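PDB 2YZH: thiol peroxidase from Aquifex aeolicus, which probably reduces hydrogen peroxide and organic hydroperoxides to water and alcohols at the expense of thioredoxin, protecting the cell against oxidative stress. Local coordinates for residues G44-V48 / I139-G143; P56-T60 / D88-Q93; V145-Q149 / E162-K166. All coordinates share one frame; numbering follows the deposited sequence.

Contact 1: G44-V48 / I139-G143; sequences GAKDV and IDKEG
The carboxylate of Asp-47 meets the outer end of Lys-141, from CD to NZ, through OD2, and the two side chains lie alongside each other and head in a common direction. OD2 and Lys-141 NZ are 3.7 Å apart, a long salt bridge. The other flat groups are peptides. Lys-141 extends its chain past them, its CG 3.8 Å from Val-48 N, while its CA lies 3.3 Å from Lys-46 O in a bent CA-H...O contact. A second CA-H...O contact joins Gly-143 CA to Gly-44 O at 3.4 Å. Asp-140 to Gly-143 form a type I turn, and a CB on Gly-143 would collide with Ala-45 CB, which lies 3.6 Å from Glu-142 O. No direct hydrogen bond links the segments. A water bridges them instead: it accepts from Lys-46 N at 3.1 Å and lies 2.8 Å from both Val-48 O and Asp-140 O, which compete with other acceptors for its protons. At the surface, the contact pairs the loop between strands 39-42 and 49-54 with the hairpin turn between 135-139 and 145-150. Gly-44 and Gly-143 both bond through their backbones to Ala-27, and Ile-139 pairs with Gln-50 on strand 49-54.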
# COMPACT_ATOMS: atom_id res chain seq x y z
N GLY D 44 -16.72 -8.86 9.97
CA GLY D 44 -16.73 -9.12 11.40
C GLY D 44 -18.13 -9.53 11.81
O GLY D 44 -19.01 -9.68 10.96
N ALA D 45 -18.36 -9.70 13.11
CA ALA D 45 -19.67 -10.10 13.59
C ALA D 45 -20.52 -8.91 14.03
O ALA D 45 -20.09 -8.10 14.85
CB ALA D 45 -19.52 -11.09 14.74
N LYS D 46 -21.72 -8.81 13.47
CA LYS D 46 -22.66 -7.74 13.82
C LYS D 46 -24.01 -8.40 14.10
O LYS D 46 -24.26 -9.51 13.64
CB LYS D 46 -22.82 -6.76 12.66
CG LYS D 46 -21.57 -5.98 12.30
CD LYS D 46 -21.90 -4.94 11.23
CE LYS D 46 -20.71 -4.07 10.90
NZ LYS D 46 -21.11 -2.96 9.99
N ASP D 47 -24.89 -7.73 14.84
CA ASP D 47 -26.20 -8.29 15.14
C ASP D 47 -27.13 -8.07 13.94
O ASP D 47 -28.28 -7.65 14.10
CB ASP D 47 -26.79 -7.61 16.39
CG ASP D 47 -28.11 -8.24 16.84
OD1 ASP D 47 -28.79 -7.62 17.69
OD2 ASP D 47 -28.46 -9.33 16.35
N VAL D 48 -26.62 -8.36 12.75
CA VAL D 48 -27.38 -8.18 11.51
C VAL D 48 -26.70 -8.93 10.37
O VAL D 48 -25.48 -9.12 10.38
CB VAL D 48 -27.48 -6.68 11.14
CG1 VAL D 48 -26.10 -6.14 10.79
CG2 VAL D 48 -28.46 -6.48 9.99
N ILE D 139 -22.55 -12.32 5.10
CA ILE D 139 -22.00 -12.64 6.41
C ILE D 139 -23.13 -12.82 7.41
O ILE D 139 -24.04 -11.99 7.49
CB ILE D 139 -21.08 -11.49 6.90
CG1 ILE D 139 -20.12 -11.08 5.77
CG2 ILE D 139 -20.33 -11.92 8.15
CD1 ILE D 139 -19.34 -12.22 5.15
N ASP D 140 -23.09 -13.91 8.19
CA ASP D 140 -24.13 -14.14 9.18
C ASP D 140 -23.87 -13.35 10.46
O ASP D 140 -22.82 -12.71 10.59
CB ASP D 140 -24.27 -15.64 9.51
CG ASP D 140 -23.00 -16.24 10.09
OD1 ASP D 140 -22.25 -15.53 10.80
OD2 ASP D 140 -22.76 -17.45 9.86
N LYS D 141 -24.82 -13.39 11.39
CA LYS D 141 -24.68 -12.66 12.64
C LYS D 141 -23.48 -13.10 13.47
O LYS D 141 -23.04 -12.37 14.37
CB LYS D 141 -25.94 -12.80 13.49
CG LYS D 141 -27.16 -12.09 12.94
CD LYS D 141 -28.32 -12.22 13.92
CE LYS D 141 -29.53 -11.43 13.48
NZ LYS D 141 -30.66 -11.61 14.43
N GLU D 142 -22.95 -14.29 13.19
CA GLU D 142 -21.81 -14.80 13.93
C GLU D 142 -20.49 -14.29 13.36
O GLU D 142 -19.42 -14.59 13.89
CB GLU D 142 -21.80 -16.34 13.92
CG GLU D 142 -22.94 -16.99 14.68
CD GLU D 142 -24.30 -16.70 14.07
OE1 GLU D 142 -24.46 -16.91 12.85
OE2 GLU D 142 -25.21 -16.27 14.82
N GLY D 143 -20.56 -13.53 12.28
CA GLY D 143 -19.36 -13.00 11.67
C GLY D 143 -18.67 -14.00 10.75
O GLY D 143 -17.49 -13.85 10.44
O HOH W 1 -22.83 -9.88 10.73

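Contact 2: P56-T60 / D88-Q93; sequences PSLDT and DLPFAQ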
# COMPACT_ATOMS: atom_id res chain seq x y z
N PRO D 56 -15.77 -3.39 -9.74
CA PRO D 56 -14.60 -2.69 -10.26
C PRO D 56 -14.74 -1.18 -10.13
O PRO D 56 -13.84 -0.51 -9.63
CB PRO D 56 -14.56 -3.15 -11.72
CG PRO D 56 -15.08 -4.54 -11.64
CD PRO D 56 -16.26 -4.40 -10.70
N SER D 57 -15.87 -0.63 -10.58
CA SER D 57 -16.08 0.81 -10.50
C SER D 57 -17.51 1.23 -10.81
O SER D 57 -18.08 0.81 -11.83
CB SER D 57 -15.14 1.54 -11.46
OG SER D 57 -15.42 2.93 -11.46
N LEU D 58 -18.07 2.06 -9.95
CA LEU D 58 -19.43 2.54 -10.15
C LEU D 58 -19.51 3.46 -11.36
O LEU D 58 -20.60 3.88 -11.76
CB LEU D 58 -19.91 3.28 -8.90
CG LEU D 58 -20.06 2.42 -7.64
CD1 LEU D 58 -20.41 3.30 -6.45
CD2 LEU D 58 -21.14 1.37 -7.86
N ASP D 59 -18.36 3.80 -11.95
CA ASP D 59 -18.35 4.66 -13.13
C ASP D 59 -18.34 3.88 -14.44
O ASP D 59 -17.98 4.41 -15.49
CB ASP D 59 -17.16 5.62 -13.08
CG ASP D 59 -17.44 6.85 -12.24
OD1 ASP D 59 -18.59 7.34 -12.27
OD2 ASP D 59 -16.51 7.33 -11.55
N THR D 60 -18.73 2.61 -14.37
CA THR D 60 -18.81 1.77 -15.55
C THR D 60 -20.25 1.27 -15.62
O THR D 60 -20.88 1.02 -14.59
CB THR D 60 -17.84 0.56 -15.48
OG1 THR D 60 -18.18 -0.28 -14.38
CG2 THR D 60 -16.41 1.05 -15.31
N ASP D 88 -13.34 3.14 -6.10
CA ASP D 88 -13.68 4.51 -6.53
C ASP D 88 -13.47 5.42 -5.34
O ASP D 88 -13.69 5.00 -4.20
CB ASP D 88 -15.17 4.62 -6.90
CG ASP D 88 -15.55 3.79 -8.10
OD1 ASP D 88 -14.97 4.02 -9.18
OD2 ASP D 88 -16.44 2.93 -7.97
N LEU D 89 -13.05 6.66 -5.57
CA LEU D 89 -12.89 7.59 -4.45
C LEU D 89 -14.31 7.95 -4.03
O LEU D 89 -15.24 7.85 -4.83
CB LEU D 89 -12.17 8.88 -4.86
CG LEU D 89 -10.67 8.85 -5.13
CD1 LEU D 89 -10.19 10.28 -5.31
CD2 LEU D 89 -9.93 8.18 -3.96
N PRO D 90 -14.49 8.37 -2.77
CA PRO D 90 -15.81 8.74 -2.26
C PRO D 90 -16.49 9.82 -3.12
O PRO D 90 -17.71 9.84 -3.26
CB PRO D 90 -15.51 9.24 -0.85
CG PRO D 90 -14.33 8.40 -0.45
CD PRO D 90 -13.48 8.43 -1.70
N PHE D 91 -15.69 10.70 -3.71
CA PHE D 91 -16.23 11.79 -4.53
C PHE D 91 -17.00 11.28 -5.74
O PHE D 91 -18.00 11.88 -6.14
CB PHE D 91 -15.11 12.72 -4.96
CG PHE D 91 -14.26 13.18 -3.82
CD1 PHE D 91 -14.79 14.01 -2.83
CD2 PHE D 91 -12.94 12.75 -3.70
CE1 PHE D 91 -14.02 14.39 -1.73
CE2 PHE D 91 -12.17 13.12 -2.61
CZ PHE D 91 -12.70 13.94 -1.62
N ALA D 92 -16.54 10.18 -6.33
CA ALA D 92 -17.21 9.60 -7.49
C ALA D 92 -18.44 8.83 -7.03
O ALA D 92 -19.47 8.83 -7.70
CB ALA D 92 -16.26 8.68 -8.24
N GLN D 93 -18.33 8.17 -5.87
CA GLN D 93 -19.45 7.41 -5.34
C GLN D 93 -20.60 8.33 -4.96
O GLN D 93 -21.77 7.99 -5.11
CB GLN D 93 -19.03 6.59 -4.12
CG GLN D 93 -17.92 5.57 -4.39
CD GLN D 93 -17.94 4.43 -3.38
OE1 GLN D 93 -18.20 4.64 -2.20
NE2 GLN D 93 -17.65 3.22 -3.85
O HOH W 2 -14.19 6.32 -10.33
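Asp-88 grips the ST turn at Ser-57 with both carboxylate oxygens, tying the loop that leads into helix 61-73 of this thioredoxin fold to the loop just ahead of helix 90-100. Its OD1 accepts from Ser-57 OG at 2.6 Å through the syn lone pair. OD2 takes the N-H of Leu-58 at 2.7 Å, again on the syn side, 21° out of the carboxylate plane; the bond is nearly straight (169° at the hydrogen). Ser-86 OG also bonds to OD2, so three protein groups fix the rotation of this buried carboxylate. With a leucine in its place, Ser-57 OG and the N-H of Leu-58 would probably both be left without the carboxylate they bond to, and the ST turn would lose its tie to 88-93.

Leu-58 crosses Asp-88 at about a right angle, its CB 3.6 Å from OD2. Its CG stands anti to the carbonyl carbon (chi1 -65°), and the branch ending in CD1 lies against the amide end of Gln-93, 3.8 Å from NE2. Val-107 on strand 106-109 and Thr-67 on helix 61-73 touch the same leucine.

Asp-59 packs its OD2 against Ala-92 CB at 3.6 Å, and OD1 forms a salt bridge with Arg-95 of the second subunit, which brings the dimer interface up to this contact. That outside partner would probably ease any repulsion between the two nearby acids. The turn is further closed by Ser-57 O, which accepts from both the backbone N and the hydroxyl of Thr-60, and by Ser-57 OG, which takes the N-H of Asp-59. Between the two acids sits one water, donating to Asp-59 OD2 at 2.8 Å and to Asp-88 OD1 at 2.7 Å.

Contact 3: V145-Q149 / E162-K166; sequences VAYVQ and EVVNK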
# COMPACT_ATOMS: atom_id res chain seq x y z
N VAL D 145 -18.57 -16.15 7.03
CA VAL D 145 -18.98 -16.06 5.63
C VAL D 145 -19.99 -17.18 5.44
O VAL D 145 -19.67 -18.36 5.60
CB VAL D 145 -17.78 -16.28 4.68
CG1 VAL D 145 -18.26 -16.23 3.24
CG2 VAL D 145 -16.71 -15.24 4.94
N ALA D 146 -21.22 -16.82 5.10
CA ALA D 146 -22.28 -17.81 4.93
C ALA D 146 -22.57 -18.09 3.47
O ALA D 146 -23.25 -19.07 3.14
CB ALA D 146 -23.55 -17.33 5.63
N TYR D 147 -22.05 -17.25 2.58
CA TYR D 147 -22.28 -17.39 1.15
C TYR D 147 -21.25 -16.60 0.35
O TYR D 147 -20.79 -15.55 0.79
CB TYR D 147 -23.68 -16.87 0.82
CG TYR D 147 -23.98 -16.71 -0.65
CD1 TYR D 147 -24.54 -17.76 -1.39
CD2 TYR D 147 -23.72 -15.51 -1.31
CE1 TYR D 147 -24.83 -17.61 -2.74
CE2 TYR D 147 -24.00 -15.35 -2.66
CZ TYR D 147 -24.57 -16.41 -3.37
OH TYR D 147 -24.86 -16.24 -4.70
N VAL D 148 -20.90 -17.11 -0.82
CA VAL D 148 -19.95 -16.43 -1.70
C VAL D 148 -20.31 -16.63 -3.16
O VAL D 148 -20.77 -17.71 -3.56
CB VAL D 148 -18.49 -16.94 -1.51
CG1 VAL D 148 -18.04 -16.74 -0.07
CG2 VAL D 148 -18.40 -18.40 -1.90
N GLN D 149 -20.12 -15.59 -3.95
CA GLN D 149 -20.35 -15.67 -5.38
C GLN D 149 -19.31 -14.81 -6.09
O GLN D 149 -19.25 -13.59 -5.89
CB GLN D 149 -21.75 -15.20 -5.79
CG GLN D 149 -21.91 -15.18 -7.31
CD GLN D 149 -23.23 -14.60 -7.81
OE1 GLN D 149 -23.34 -14.21 -8.97
NE2 GLN D 149 -24.23 -14.56 -6.93
N GLU D 162 -30.17 -15.54 -6.58
CA GLU D 162 -29.46 -16.44 -5.67
C GLU D 162 -29.10 -15.72 -4.37
O GLU D 162 -29.23 -16.28 -3.28
CB GLU D 162 -28.20 -16.98 -6.35
CG GLU D 162 -27.45 -18.02 -5.53
CD GLU D 162 -26.29 -18.63 -6.30
OE1 GLU D 162 -26.54 -19.26 -7.35
OE2 GLU D 162 -25.14 -18.49 -5.84
N VAL D 163 -28.64 -14.49 -4.49
CA VAL D 163 -28.26 -13.70 -3.32
C VAL D 163 -29.50 -13.43 -2.46
O VAL D 163 -29.53 -13.74 -1.27
CB VAL D 163 -27.63 -12.36 -3.75
CG1 VAL D 163 -27.29 -11.54 -2.53
CG2 VAL D 163 -26.38 -12.61 -4.58
N VAL D 164 -30.52 -12.85 -3.08
CA VAL D 164 -31.77 -12.52 -2.39
C VAL D 164 -32.33 -13.69 -1.60
O VAL D 164 -32.69 -13.55 -0.43
CB VAL D 164 -32.84 -12.03 -3.38
CG1 VAL D 164 -34.14 -11.74 -2.64
CG2 VAL D 164 -32.36 -10.79 -4.11
N ASN D 165 -32.41 -14.86 -2.24
CA ASN D 165 -32.95 -16.04 -1.57
C ASN D 165 -32.12 -16.44 -0.35
O ASN D 165 -32.68 -16.81 0.68
CB ASN D 165 -33.02 -17.22 -2.54
CG ASN D 165 -33.87 -16.91 -3.76
OD1 ASN D 165 -34.93 -16.30 -3.65
ND2 ASN D 165 -33.40 -17.34 -4.93
N LYS D 166 -30.80 -16.35 -0.46
CA LYS D 166 -29.93 -16.70 0.65
C LYS D 166 -30.15 -15.75 1.82
O LYS D 166 -30.26 -16.18 2.97
CB LYS D 166 -28.46 -16.66 0.20
CG LYS D 166 -27.50 -17.14 1.27
CD LYS D 166 -27.75 -18.60 1.62
CE LYS D 166 -26.82 -19.07 2.72
NZ LYS D 166 -27.02 -20.51 3.04
O HOH W 3 -24.54 -20.93 4.70
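Glu-162 reaches Tyr-147 with an extended side chain whose OE2 accepts the phenol hydroxyl, OH to OE2 2.5 Å. The acceptor is approached on its anti side, and the carboxylate lies at the ring's edge with its plane turned 87° from that of the ring. The phenol oxygen is itself an acceptor: Gln-149 NE2 donates to it at 2.9 Å, and the other end of that amide, OE1, is bonded to the backbone N of Asn-159. The phenol oxygen thus donates to the helix and accepts from its own strand.

Val-163 comes next, its CG2 filling the corner between the ring and the glutamine, 4.1 Å from Tyr-147 CE2 and 3.7 Å from Gln-149 NE2.

One helical turn beyond Glu-162, Lys-166 bends at chi2 (62°), laying CG 3.9 Å from Tyr-147 CB and bringing CE close to Ala-146 O. A water joins NZ (3.0 Å) to Ala-146 O (2.7 Å), and NZ also has a salt bridge to Glu-169.

Ala-146 and Tyr-147 make a classic beta bulge opposite Ile-138. The axis of 162-166 lies 10.1 Å from that of 145-149 at closest approach and runs nearly antiparallel to it (171°), so helix 160-170 packs beside 145-150, an outermost strand of the sheet within this chain. Val-163 also touches Val-136 on strand 135-139 and Phe-70 on helix 61-73.

Contacts 1 and 3 are neighbours, their centres 14 Å apart. The hairpin of strands 135-139 and 145-150 joins them: Ile-139 CD1 packs 3.9 Å from Val-145 CA, and Asp-140 CB lies 4.3 Å from Ala-146 CB. Contact 2 stands across the centre of the chain from both, its own centre about 27 Å from that of contact 1 and 24 Å from that of contact 3. In sequence it is nested within the loop that contact 1 closes. It is also the one beside the predicted peroxidatic site: the Leu-58 side chain is about 5 Å from that of Cys-63, whereas contacts 1 and 3 lie away from it.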